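Long-range contact in BAG family molecular chaperone regulator 2 (Arabidopsis thaliana, PDB 4HWD), which probably acts as a co-chaperone that binds the ATPase domain of HSP70/HSC70 chaperones and regulates programmed cell death and stress responses: residues Lys35-Leu41 and Leu85-Ser90. Sequence-based numbering, arbitrary orientation.
Sequences KVEEKNL and LKIKNS
The side-chain amide of Asn89 is flanked obliquely from opposite sides by Lys35, whose CD lies beside OD1 of Asn89, and by Leu41, whose CD2 is 3.6 Å from ND2 of Asn89. Both polar edges of the amide turn to the backbone of Val36. This contact closes one end of the three-helix bundle of the BAG domain, where the loop entering helix 38-57 meets the last turn of helix 63-89. With CG anti to the backbone N (chi1 -171°), Asn89 reaches across to the loop and grips one residue twice. ND2 of Asn89 donates to the carbonyl O of Val36 at 2.8 Å, tilted modestly from both the amide and carbonyl planes, while the N of Val36 gives a weaker bond to OD1 of Asn89 at 3.4 Å. The pair fixes the rotation of the amide and satisfies both ends of a buried polar group.

Lys35 crosses Asn89 at about a right angle, bending at chi2 (84°), and its NZ donates a hydrogen bond to the backbone O of Asn89 (3.1 Å) from above the carbonyl plane. Meanwhile, the carboxylate of Glu38 lies nearly coplanar with the amide, its OE2 beside ND2 of Asn89 at 3.5 Å, and the poorly ordered Ser90 stands over one carboxylate face. OE1 of Glu38 meets CE of Lys86 at 3.7 Å; NZ of Lys86, 4.7 Å from OE1 of Glu38, is too far for a salt bridge, though the opposite charges may still attract.

Beneath this polar layer Leu41 also packs on Lys86 and, with Val36 and Leu85, faces helix 2-31, where Phe26, Val29 and Leu23 receive them. At the chain terminus, OG and N of Ser90 reach the O of Lys86 from opposite faces of its carbonyl plane, with OG of Ser90 2.8 Å from that oxygen.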
loop_
_atom_site.group_PDB
_atom_site.type_symbol
_atom_site.label_atom_id
_atom_site.label_comp_id
_atom_site.label_asym_id
_atom_site.label_seq_id
_atom_site.Cartn_x
_atom_site.Cartn_y
_atom_site.Cartn_z
ATOM N N LYS A 35 2.870 3.633 -21.397
ATOM C CA LYS A 35 4.106 3.425 -20.646
ATOM C C LYS A 35 4.164 4.313 -19.407
ATOM O O LYS A 35 3.650 5.435 -19.403
ATOM C CB LYS A 35 5.321 3.719 -21.530
ATOM C CG LYS A 35 6.676 3.425 -20.879
ATOM C CD LYS A 35 7.060 1.958 -21.013
ATOM C CE LYS A 35 8.486 1.718 -20.527
ATOM N NZ LYS A 35 8.992 0.361 -20.896
ATOM N N VAL A 36 4.792 3.789 -18.359
ATOM C CA VAL A 36 4.957 4.495 -17.088
ATOM C C VAL A 36 6.439 4.495 -16.739
ATOM O O VAL A 36 7.124 3.490 -16.918
ATOM C CB VAL A 36 4.150 3.807 -15.945
ATOM C CG1 VAL A 36 4.631 4.293 -14.579
ATOM C CG2 VAL A 36 2.670 4.122 -16.102
ATOM N N GLU A 37 6.932 5.627 -16.252
ATOM C CA GLU A 37 8.338 5.745 -15.890
ATOM C C GLU A 37 8.662 4.701 -14.821
ATOM O O GLU A 37 7.945 4.571 -13.827
ATOM C CB GLU A 37 8.614 7.160 -15.375
ATOM C CG GLU A 37 10.049 7.635 -15.536
ATOM C CD GLU A 37 10.181 9.141 -15.344
ATOM O OE1 GLU A 37 9.551 9.895 -16.118
ATOM O OE2 GLU A 37 10.910 9.572 -14.423
ATOM N N GLU A 38 9.738 3.953 -15.030
ATOM C CA GLU A 38 10.124 2.915 -14.085
ATOM C C GLU A 38 10.371 3.450 -12.679
ATOM O O GLU A 38 9.928 2.858 -11.697
ATOM C CB GLU A 38 11.372 2.180 -14.581
ATOM C CG GLU A 38 11.781 1.026 -13.679
ATOM C CD GLU A 38 10.684 -0.015 -13.522
ATOM O OE1 GLU A 38 10.815 -0.884 -12.634
ATOM O OE2 GLU A 38 9.695 0.031 -14.288
ATOM N N LYS A 39 11.079 4.568 -12.584
ATOM C CA LYS A 39 11.370 5.163 -11.291
ATOM C C LYS A 39 10.092 5.453 -10.502
ATOM O O LYS A 39 10.113 5.454 -9.276
ATOM C CB LYS A 39 12.205 6.444 -11.467
ATOM C CG LYS A 39 11.579 7.507 -12.355
ATOM C CD LYS A 39 10.576 8.359 -11.588
ATOM C CE LYS A 39 11.265 9.434 -10.752
ATOM N NZ LYS A 39 11.841 10.507 -11.613
ATOM N N ASN A 40 8.982 5.686 -11.201
ATOM C CA ASN A 40 7.710 5.955 -10.527
ATOM C C ASN A 40 7.117 4.681 -9.949
ATOM O O ASN A 40 6.471 4.706 -8.901
ATOM C CB ASN A 40 6.712 6.610 -11.483
ATOM C CG ASN A 40 7.057 8.060 -11.767
ATOM O OD1 ASN A 40 7.401 8.814 -10.852
ATOM N ND2 ASN A 40 6.967 8.460 -13.032
ATOM N N LEU A 41 7.332 3.569 -10.639
ATOM C CA LEU A 41 6.849 2.275 -10.163
ATOM C C LEU A 41 7.647 1.951 -8.903
ATOM O O LEU A 41 7.111 1.423 -7.927
ATOM C CB LEU A 41 7.077 1.196 -11.227
ATOM C CG LEU A 41 5.866 0.683 -12.016
ATOM C CD1 LEU A 41 4.866 1.796 -12.255
ATOM C CD2 LEU A 41 6.343 0.081 -13.331
ATOM N N LEU A 85 3.290 -5.310 -12.289
ATOM C CA LEU A 85 3.274 -4.141 -13.168
ATOM C C LEU A 85 4.699 -3.819 -13.614
ATOM O O LEU A 85 4.920 -3.401 -14.748
ATOM C CB LEU A 85 2.668 -2.907 -12.470
ATOM C CG LEU A 85 1.141 -2.835 -12.306
ATOM C CD1 LEU A 85 0.722 -1.411 -11.947
ATOM C CD2 LEU A 85 0.474 -3.252 -13.605
ATOM N N LYS A 86 5.661 -4.005 -12.715
ATOM C CA LYS A 86 7.065 -3.736 -13.027
ATOM C C LYS A 86 7.536 -4.666 -14.131
ATOM O O LYS A 86 8.232 -4.251 -15.052
ATOM C CB LYS A 86 7.947 -3.939 -11.790
ATOM C CG LYS A 86 7.797 -2.867 -10.727
ATOM C CD LYS A 86 8.657 -3.148 -9.508
ATOM C CE LYS A 86 10.137 -3.168 -9.851
ATOM N NZ LYS A 86 10.984 -3.443 -8.645
ATOM N N ILE A 87 7.152 -5.931 -14.025
ATOM C CA ILE A 87 7.529 -6.933 -15.006
ATOM C C ILE A 87 6.888 -6.604 -16.350
ATOM O O ILE A 87 7.559 -6.581 -17.387
ATOM C CB ILE A 87 7.090 -8.349 -14.527
ATOM C CG1 ILE A 87 8.036 -8.824 -13.419
ATOM C CG2 ILE A 87 7.064 -9.329 -15.695
ATOM C CD1 ILE A 87 7.601 -10.097 -12.723
ATOM N N LYS A 88 5.590 -6.323 -16.308
ATOM C CA LYS A 88 4.800 -6.006 -17.492
ATOM C C LYS A 88 5.223 -4.699 -18.171
ATOM O O LYS A 88 5.089 -4.550 -19.388
ATOM C CB LYS A 88 3.330 -5.941 -17.087
ATOM C CG LYS A 88 2.343 -6.189 -18.198
ATOM C CD LYS A 88 0.961 -6.447 -17.609
ATOM C CE LYS A 88 -0.093 -6.582 -18.690
ATOM N NZ LYS A 88 -0.216 -5.333 -19.483
ATOM N N ASN A 89 5.742 -3.761 -17.383
ATOM C CA ASN A 89 6.167 -2.462 -17.903
ATOM C C ASN A 89 7.588 -2.496 -18.459
ATOM O O ASN A 89 7.812 -2.184 -19.631
ATOM C CB ASN A 89 6.066 -1.405 -16.796
ATOM C CG ASN A 89 6.279 0.006 -17.310
ATOM O OD1 ASN A 89 5.559 0.476 -18.197
ATOM N ND2 ASN A 89 7.263 0.696 -16.749
ATOM N N SER A 90 8.543 -2.879 -17.615
ATOM C CA SER A 90 9.949 -2.944 -18.011
ATOM C C SER A 90 10.398 -4.361 -18.370
ATOM O O SER A 90 10.721 -5.133 -17.442
ATOM C CB SER A 90 10.840 -2.390 -16.890
ATOM O OG SER A 90 10.763 -3.184 -15.716
ATOM O OXT SER A 90 10.416 -4.687 -19.577
#